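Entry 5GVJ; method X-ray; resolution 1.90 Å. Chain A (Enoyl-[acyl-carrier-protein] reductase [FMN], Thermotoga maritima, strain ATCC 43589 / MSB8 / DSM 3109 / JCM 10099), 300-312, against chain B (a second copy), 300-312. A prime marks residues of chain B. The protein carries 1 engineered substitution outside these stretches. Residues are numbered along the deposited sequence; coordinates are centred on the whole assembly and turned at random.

Chain A (300-312) EFKETVEKLRGYI
Chain B (300-312) EFKETVEKLRGYI

In a two-fold symmetric helix pair each contact away from the axis occurs twice, while a residue near the axis can meet its own mate; the two copies of this enoyl-ACP reductase illustrate the principle. An exact two-fold axis relates the stretches. Each is already helical at Glu300, the helix having begun earlier in the chain, and keeps phi/psi near -62/-41 through the following turns; a type I turn spans Arg309 to Ile312, with Ile312 N donating to Arg309 O at 3.1 Å. The N-to-C directions of the helix axes differ by 142°, nearer antiparallel than parallel, with a signed crossing angle of -142°, approaching to 9.4 Å; CA atoms pair Val305 with Arg309′ and Lys302 with Ile312′, both at 6.3 Å.

Ile312 covers the most surface. With chi1 p and chi2 t, it sets CD1 3.6 Å from Val305′ CG1 and 3.7 Å from Glu306′ CG, while its CG2 lies 3.9 Å from Phe301′ CE2. Val305 (chi1 t) points toward the partner, its CG1 3.9 Å from Arg309′ CA. Near the axis, Leu308 (m, t) meets its own mate, Leu308 CD1 to Leu308′ CD1 at 3.5 Å.

Arg309 (t, t, m, chi4 164°) extends across: NH2 reaches 3.4 Å from Ile312′ CD1, and Arg309 NE lies 3.6 Å from Arg309′ NE, a close approach of like charges. No hydrogen bond crosses; packing carries the contact.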

ATOM      1  N   GLU A 300      16.767   0.066  11.278  1.00 18.00           N
ATOM      2  CA  GLU A 300      16.357  -0.620  10.065  1.00 16.35           C
ATOM      3  C   GLU A 300      16.163   0.356   8.912  1.00 17.74           C
ATOM      4  O   GLU A 300      16.450   0.010   7.761  1.00 15.97           O
ATOM      5  CB  GLU A 300      15.075  -1.410  10.334  1.00 16.66           C
ATOM      6  CG  GLU A 300      14.581  -2.214   9.135  1.00 18.80           C
ATOM      7  CD  GLU A 300      13.427  -3.139   9.495  1.00 21.52           C
ATOM      8  OE1 GLU A 300      13.687  -4.243  10.015  1.00 21.44           O
ATOM      9  OE2 GLU A 300      12.259  -2.756   9.266  1.00 19.53           O
ATOM     10  N   PHE A 301      15.688   1.574   9.198  1.00 15.32           N
ATOM     11  CA  PHE A 301      15.581   2.592   8.155  1.00 16.64           C
ATOM     12  C   PHE A 301      16.940   2.828   7.506  1.00 16.90           C
ATOM     13  O   PHE A 301      17.070   2.799   6.276  1.00 16.93           O
ATOM     14  CB  PHE A 301      15.026   3.890   8.747  1.00 16.04           C
ATOM     15  CG  PHE A 301      15.125   5.071   7.817  1.00 16.49           C
ATOM     16  CD1 PHE A 301      14.122   5.334   6.898  1.00 19.15           C
ATOM     17  CD2 PHE A 301      16.229   5.913   7.854  1.00 16.37           C
ATOM     18  CE1 PHE A 301      14.212   6.428   6.038  1.00 14.44           C
ATOM     19  CE2 PHE A 301      16.325   6.992   7.002  1.00 18.05           C
ATOM     20  CZ  PHE A 301      15.321   7.244   6.087  1.00 19.08           C
ATOM     21  N   LYS A 302      17.976   3.005   8.331  1.00 16.67           N
ATOM     22  CA  LYS A 302      19.320   3.259   7.821  1.00 17.26           C
ATOM     23  C   LYS A 302      19.871   2.054   7.069  1.00 22.33           C
ATOM     24  O   LYS A 302      20.485   2.213   6.009  1.00 18.93           O
ATOM     25  CB  LYS A 302      20.246   3.652   8.975  1.00 18.08           C
ATOM     26  CG  LYS A 302      19.840   4.969   9.642  1.00 24.07           C
ATOM     27  CD  LYS A 302      20.362   5.090  11.081  1.00 27.90           C
ATOM     28  CE  LYS A 302      19.761   6.294  11.785  1.00 34.48           C
ATOM     29  NZ  LYS A 302      20.333   6.503  13.160  1.00 39.35           N
ATOM     30  N   GLU A 303      19.661   0.840   7.598  1.00 17.87           N
ATOM     31  CA  GLU A 303      20.094  -0.359   6.878  1.00 18.21           C
ATOM     32  C   GLU A 303      19.371  -0.499   5.546  1.00 19.24           C
ATOM     33  O   GLU A 303      19.951  -0.974   4.563  1.00 18.99           O
ATOM     34  CB  GLU A 303      19.855  -1.613   7.727  1.00 20.12           C
ATOM     35  CG  GLU A 303      20.599  -1.589   9.051  1.00 29.76           C
ATOM     36  CD  GLU A 303      20.262  -2.764   9.953  1.00 32.16           C
ATOM     37  OE1 GLU A 303      21.105  -3.097  10.808  1.00 38.34           O
ATOM     38  OE2 GLU A 303      19.160  -3.339   9.817  1.00 28.80           O
ATOM     39  N   THR A 304      18.087  -0.138   5.508  1.00 15.72           N
ATOM     40  CA  THR A 304      17.338  -0.215   4.260  1.00 17.83           C
ATOM     41  C   THR A 304      17.888   0.764   3.229  1.00 18.97           C
ATOM     42  O   THR A 304      18.056   0.406   2.054  1.00 17.04           O
ATOM     43  CB  THR A 304      15.851   0.039   4.523  1.00 14.82           C
ATOM     44  OG1 THR A 304      15.374  -0.934   5.455  1.00 14.22           O
ATOM     45  CG2 THR A 304      15.034  -0.086   3.220  1.00 17.60           C
ATOM     46  N   VAL A 305      18.196   1.997   3.650  1.00 18.75           N
ATOM     47  CA  VAL A 305      18.716   2.992   2.709  1.00 19.36           C
ATOM     48  C   VAL A 305      20.081   2.569   2.179  1.00 22.51           C
ATOM     49  O   VAL A 305      20.372   2.713   0.981  1.00 20.92           O
ATOM     50  CB  VAL A 305      18.766   4.383   3.369  1.00 18.31           C
ATOM     51  CG1 VAL A 305      19.510   5.373   2.485  1.00 19.61           C
ATOM     52  CG2 VAL A 305      17.368   4.892   3.628  1.00 15.55           C
ATOM     53  N   GLU A 306      20.946   2.051   3.061  1.00 20.29           N
ATOM     54  CA  GLU A 306      22.221   1.496   2.611  1.00 22.00           C
ATOM     55  C   GLU A 306      22.012   0.375   1.607  1.00 21.82           C
ATOM     56  O   GLU A 306      22.742   0.279   0.612  1.00 25.38           O
ATOM     57  CB  GLU A 306      23.030   0.991   3.807  1.00 21.46           C
ATOM     58  CG  GLU A 306      23.331   2.097   4.789  1.00 30.93           C
ATOM     59  CD  GLU A 306      24.083   1.621   6.006  1.00 32.91           C
ATOM     60  OE1 GLU A 306      24.861   2.430   6.552  1.00 43.79           O
ATOM     61  OE2 GLU A 306      23.893   0.454   6.417  1.00 32.46           O
ATOM     62  N   LYS A 307      21.018  -0.481   1.845  1.00 20.24           N
ATOM     63  CA  LYS A 307      20.707  -1.548   0.897  1.00 23.31           C
ATOM     64  C   LYS A 307      20.308  -0.977  -0.462  1.00 26.33           C
ATOM     65  O   LYS A 307      20.807  -1.419  -1.504  1.00 27.20           O
ATOM     66  CB  LYS A 307      19.596  -2.434   1.465  1.00 24.14           C
ATOM     67  CG  LYS A 307      19.489  -3.832   0.850  1.00 29.75           C
ATOM     68  CD  LYS A 307      18.039  -4.205   0.542  1.00 38.43           C
ATOM     69  CE  LYS A 307      17.953  -5.610  -0.056  1.00 41.26           C
ATOM     70  NZ  LYS A 307      17.451  -5.603  -1.480  1.00 38.87           N
ATOM     71  N   LEU A 308      19.413   0.016  -0.468  1.00 23.41           N
ATOM     72  CA  LEU A 308      19.003   0.634  -1.731  1.00 24.63           C
ATOM     73  C   LEU A 308      20.185   1.274  -2.442  1.00 26.17           C
ATOM     74  O   LEU A 308      20.274   1.241  -3.677  1.00 24.26           O
ATOM     75  CB  LEU A 308      17.921   1.683  -1.486  1.00 20.74           C
ATOM     76  CG  LEU A 308      16.582   1.155  -0.973  1.00 25.39           C
ATOM     77  CD1 LEU A 308      15.614   2.300  -0.717  1.00 22.24           C
ATOM     78  CD2 LEU A 308      16.003   0.205  -1.978  1.00 20.54           C
ATOM     79  N   ARG A 309      21.091   1.885  -1.677  1.00 25.45           N
ATOM     80  CA  ARG A 309      22.260   2.527  -2.266  1.00 26.99           C
ATOM     81  C   ARG A 309      23.105   1.526  -3.035  1.00 28.77           C
ATOM     82  O   ARG A 309      23.757   1.890  -4.023  1.00 32.38           O
ATOM     83  CB  ARG A 309      23.068   3.212  -1.162  1.00 30.85           C
ATOM     84  CG  ARG A 309      24.502   3.534  -1.506  1.00 38.60           C
ATOM     85  CD  ARG A 309      25.291   3.774  -0.229  1.00 44.35           C
ATOM     86  NE  ARG A 309      24.956   5.051   0.390  1.00 49.02           N
ATOM     87  CZ  ARG A 309      25.252   5.363   1.647  1.00 48.22           C
ATOM     88  NH1 ARG A 309      25.868   4.475   2.417  1.00 40.21           N
ATOM     89  NH2 ARG A 309      24.922   6.555   2.132  1.00 45.71           N
ATOM     90  N   GLY A 310      23.067   0.256  -2.631  1.00 27.56           N
ATOM     91  CA  GLY A 310      23.821  -0.761  -3.335  1.00 25.05           C
ATOM     92  C   GLY A 310      23.442  -0.874  -4.798  1.00 33.70           C
ATOM     93  O   GLY A 310      24.266  -1.271  -5.623  1.00 36.90           O
ATOM     94  N   TYR A 311      22.202  -0.517  -5.144  1.00 29.99           N
ATOM     95  CA  TYR A 311      21.741  -0.643  -6.522  1.00 26.61           C
ATOM     96  C   TYR A 311      22.248   0.472  -7.431  1.00 30.03           C
ATOM     97  O   TYR A 311      22.370   0.251  -8.638  1.00 29.91           O
ATOM     98  CB  TYR A 311      20.204  -0.700  -6.563  1.00 22.64           C
ATOM     99  CG  TYR A 311      19.638  -1.950  -5.923  1.00 24.66           C
ATOM    100  CD1 TYR A 311      19.861  -3.196  -6.482  1.00 25.50           C
ATOM    101  CD2 TYR A 311      18.894  -1.883  -4.746  1.00 27.04           C
ATOM    102  CE1 TYR A 311      19.350  -4.341  -5.898  1.00 23.94           C
ATOM    103  CE2 TYR A 311      18.382  -3.021  -4.153  1.00 23.89           C
ATOM    104  CZ  TYR A 311      18.617  -4.247  -4.733  1.00 27.70           C
ATOM    105  OH  TYR A 311      18.116  -5.386  -4.146  1.00 28.35           O
ATOM    106  N   ILE A 312      22.560   1.650  -6.892  1.00 29.21           N
ATOM    107  CA  ILE A 312      22.915   2.797  -7.736  1.00 27.76           C
ATOM    108  C   ILE A 312      24.405   3.137  -7.662  1.00 36.87           C
ATOM    109  O   ILE A 312      25.096   2.778  -6.701  1.00 37.75           O
ATOM    110  CB  ILE A 312      22.081   4.036  -7.366  1.00 30.25           C
ATOM    111  CG1 ILE A 312      22.504   4.562  -5.990  1.00 30.18           C
ATOM    112  CG2 ILE A 312      20.587   3.708  -7.410  1.00 25.06           C
ATOM    113  CD1 ILE A 312      22.170   6.033  -5.745  1.00 30.76           C
TER
ATOM    114  N   GLU B 300      14.007   7.968 -12.191  1.00 18.00           N
ATOM    115  CA  GLU B 300      13.383   8.385 -10.947  1.00 16.35           C
ATOM    116  C   GLU B 300      13.754   7.455  -9.800  1.00 17.74           C
ATOM    117  O   GLU B 300      13.900   7.913  -8.662  1.00 15.97           O
ATOM    118  CB  GLU B 300      11.866   8.443 -11.134  1.00 16.66           C
ATOM    119  CG  GLU B 300      11.109   8.921  -9.898  1.00 18.80           C
ATOM    120  CD  GLU B 300       9.632   9.159 -10.179  1.00 21.52           C
ATOM    121  OE1 GLU B 300       9.291  10.242 -10.697  1.00 21.44           O
ATOM    122  OE2 GLU B 300       8.815   8.258  -9.892  1.00 19.53           O
ATOM    123  N   PHE B 301      13.919   6.156 -10.077  1.00 15.32           N
ATOM    124  CA  PHE B 301      14.382   5.231  -9.045  1.00 16.64           C
ATOM    125  C   PHE B 301      15.716   5.698  -8.475  1.00 16.90           C
ATOM    126  O   PHE B 301      15.884   5.805  -7.254  1.00 16.93           O
ATOM    127  CB  PHE B 301      14.500   3.818  -9.624  1.00 16.04           C
ATOM    128  CG  PHE B 301      15.215   2.850  -8.717  1.00 16.49           C
ATOM    129  CD1 PHE B 301      14.520   2.144  -7.748  1.00 19.15           C
ATOM    130  CD2 PHE B 301      16.585   2.654  -8.828  1.00 16.37           C
ATOM    131  CE1 PHE B 301      15.180   1.246  -6.910  1.00 14.44           C
ATOM    132  CE2 PHE B 301      17.243   1.772  -7.999  1.00 18.05           C
ATOM    133  CZ  PHE B 301      16.542   1.074  -7.033  1.00 19.08           C
ATOM    134  N   LYS B 302      16.659   6.038  -9.359  1.00 16.67           N
ATOM    135  CA  LYS B 302      17.982   6.480  -8.928  1.00 17.26           C
ATOM    136  C   LYS B 302      17.915   7.811  -8.191  1.00 22.33           C
ATOM    137  O   LYS B 302      18.586   7.988  -7.169  1.00 18.93           O
ATOM    138  CB  LYS B 302      18.916   6.572 -10.137  1.00 18.08           C
ATOM    139  CG  LYS B 302      19.169   5.215 -10.800  1.00 24.07           C
ATOM    140  CD  LYS B 302      19.603   5.344 -12.267  1.00 27.90           C
ATOM    141  CE  LYS B 302      19.628   3.989 -12.954  1.00 34.48           C
ATOM    142  NZ  LYS B 302      20.152   4.067 -14.362  1.00 39.35           N
ATOM    143  N   GLU B 303      17.110   8.760  -8.689  1.00 17.87           N
ATOM    144  CA  GLU B 303      16.941  10.028  -7.977  1.00 18.21           C
ATOM    145  C   GLU B 303      16.317   9.816  -6.605  1.00 19.24           C
ATOM    146  O   GLU B 303      16.645  10.528  -5.649  1.00 18.99           O
ATOM    147  CB  GLU B 303      16.074  10.993  -8.793  1.00 20.12           C
ATOM    148  CG  GLU B 303      16.660  11.317 -10.157  1.00 29.76           C
ATOM    149  CD  GLU B 303      15.742  12.163 -11.021  1.00 32.16           C
ATOM    150  OE1 GLU B 303      16.266  12.854 -11.917  1.00 38.34           O
ATOM    151  OE2 GLU B 303      14.509  12.129 -10.816  1.00 28.80           O
ATOM    152  N   THR B 304      15.377   8.874  -6.501  1.00 15.72           N
ATOM    153  CA  THR B 304      14.757   8.594  -5.213  1.00 17.83           C
ATOM    154  C   THR B 304      15.771   8.024  -4.228  1.00 18.97           C
ATOM    155  O   THR B 304      15.808   8.435  -3.059  1.00 17.04           O
ATOM    156  CB  THR B 304      13.572   7.643  -5.396  1.00 14.82           C
ATOM    157  OG1 THR B 304      12.629   8.245  -6.286  1.00 14.22           O
ATOM    158  CG2 THR B 304      12.871   7.372  -4.048  1.00 17.60           C
ATOM    159  N   VAL B 305      16.618   7.092  -4.683  1.00 18.75           N
ATOM    160  CA  VAL B 305      17.609   6.491  -3.787  1.00 19.36           C
ATOM    161  C   VAL B 305      18.621   7.535  -3.328  1.00 22.51           C
ATOM    162  O   VAL B 305      19.011   7.569  -2.150  1.00 20.92           O
ATOM    163  CB  VAL B 305      18.296   5.293  -4.469  1.00 18.31           C
ATOM    164  CG1 VAL B 305      19.476   4.806  -3.642  1.00 19.61           C
ATOM    165  CG2 VAL B 305      17.313   4.162  -4.657  1.00 15.55           C
ATOM    166  N   GLU B 306      19.072   8.397  -4.249  1.00 20.29           N
ATOM    167  CA  GLU B 306      19.936   9.511  -3.862  1.00 22.00           C
ATOM    168  C   GLU B 306      19.263  10.401  -2.832  1.00 21.82           C
ATOM    169  O   GLU B 306      19.907  10.855  -1.878  1.00 25.38           O
ATOM    170  CB  GLU B 306      20.328  10.329  -5.093  1.00 21.46           C
ATOM    171  CG  GLU B 306      21.076   9.497  -6.107  1.00 30.93           C
ATOM    172  CD  GLU B 306      21.430  10.261  -7.356  1.00 32.91           C
ATOM    173  OE1 GLU B 306      22.473   9.928  -7.957  1.00 43.79           O
ATOM    174  OE2 GLU B 306      20.672  11.180  -7.739  1.00 32.46           O
ATOM    175  N   LYS B 307      17.965  10.659  -3.002  1.00 20.24           N
ATOM    176  CA  LYS B 307      17.227  11.452  -2.022  1.00 23.31           C
ATOM    177  C   LYS B 307      17.233  10.779  -0.653  1.00 26.33           C
ATOM    178  O   LYS B 307      17.510  11.422   0.367  1.00 27.20           O
ATOM    179  CB  LYS B 307      15.795  11.673  -2.516  1.00 24.14           C
ATOM    180  CG  LYS B 307      15.053  12.850  -1.875  1.00 29.75           C
ATOM    181  CD  LYS B 307      13.625  12.472  -1.482  1.00 38.43           C
ATOM    182  CE  LYS B 307      12.897  13.665  -0.859  1.00 41.26           C
ATOM    183  NZ  LYS B 307      12.543  13.433   0.589  1.00 38.87           N
ATOM    184  N   LEU B 308      16.939   9.474  -0.611  1.00 23.41           N
ATOM    185  CA  LEU B 308      16.954   8.754   0.664  1.00 24.63           C
ATOM    186  C   LEU B 308      18.336   8.783   1.299  1.00 26.17           C
ATOM    187  O   LEU B 308      18.465   8.873   2.528  1.00 24.26           O
ATOM    188  CB  LEU B 308      16.511   7.306   0.464  1.00 20.74           C
ATOM    189  CG  LEU B 308      15.058   7.105   0.034  1.00 25.39           C
ATOM    190  CD1 LEU B 308      14.761   5.630  -0.184  1.00 22.24           C
ATOM    191  CD2 LEU B 308      14.146   7.666   1.084  1.00 20.54           C
ATOM    192  N   ARG B 309      19.381   8.681   0.475  1.00 25.45           N
ATOM    193  CA  ARG B 309      20.745   8.700   0.989  1.00 26.99           C
ATOM    194  C   ARG B 309      21.035   9.997   1.725  1.00 28.77           C
ATOM    195  O   ARG B 309      21.835  10.013   2.670  1.00 32.38           O
ATOM    196  CB  ARG B 309      21.722   8.481  -0.167  1.00 30.85           C
ATOM    197  CG  ARG B 309      23.147   8.906   0.092  1.00 38.60           C
ATOM    198  CD  ARG B 309      23.880   9.063  -1.230  1.00 44.35           C
ATOM    199  NE  ARG B 309      24.178   7.776  -1.849  1.00 49.02           N
ATOM    200  CZ  ARG B 309      24.518   7.631  -3.124  1.00 48.22           C
ATOM    201  NH1 ARG B 309      24.578   8.695  -3.914  1.00 40.21           N
ATOM    202  NH2 ARG B 309      24.786   6.423  -3.607  1.00 45.71           N
ATOM    203  N   GLY B 310      20.359  11.081   1.342  1.00 27.56           N
ATOM    204  CA  GLY B 310      20.558  12.347   2.018  1.00 25.05           C
ATOM    205  C   GLY B 310      20.253  12.282   3.501  1.00 33.70           C
ATOM    206  O   GLY B 310      20.823  13.042   4.285  1.00 36.90           O
ATOM    207  N   TYR B 311      19.367  11.370   3.910  1.00 29.99           N
ATOM    208  CA  TYR B 311      18.981  11.274   5.314  1.00 26.61           C
ATOM    209  C   TYR B 311      20.018  10.562   6.176  1.00 30.03           C
ATOM    210  O   TYR B 311      20.083  10.832   7.378  1.00 29.91           O
ATOM    211  CB  TYR B 311      17.617  10.574   5.440  1.00 22.64           C
ATOM    212  CG  TYR B 311      16.478  11.379   4.851  1.00 24.66           C
ATOM    213  CD1 TYR B 311      16.095  12.583   5.415  1.00 25.50           C
ATOM    214  CD2 TYR B 311      15.797  10.940   3.717  1.00 27.04           C
ATOM    215  CE1 TYR B 311      15.058  13.324   4.877  1.00 23.94           C
ATOM    216  CE2 TYR B 311      14.763  11.674   3.169  1.00 23.89           C
ATOM    217  CZ  TYR B 311      14.401  12.867   3.753  1.00 27.70           C
ATOM    218  OH  TYR B 311      13.375  13.608   3.211  1.00 28.35           O
ATOM    219  N   ILE B 312      20.835   9.679   5.604  1.00 29.21           N
ATOM    220  CA  ILE B 312      21.751   8.864   6.410  1.00 27.76           C
ATOM    221  C   ILE B 312      23.211   9.294   6.249  1.00 36.87           C
ATOM    222  O   ILE B 312      23.583   9.931   5.256  1.00 37.75           O
ATOM    223  CB  ILE B 312      21.609   7.371   6.070  1.00 30.25           C
ATOM    224  CG1 ILE B 312      22.158   7.098   4.665  1.00 30.18           C
ATOM    225  CG2 ILE B 312      20.150   6.927   6.201  1.00 25.06           C
ATOM    226  CD1 ILE B 312      22.572   5.648   4.417  1.00 30.76           C
TER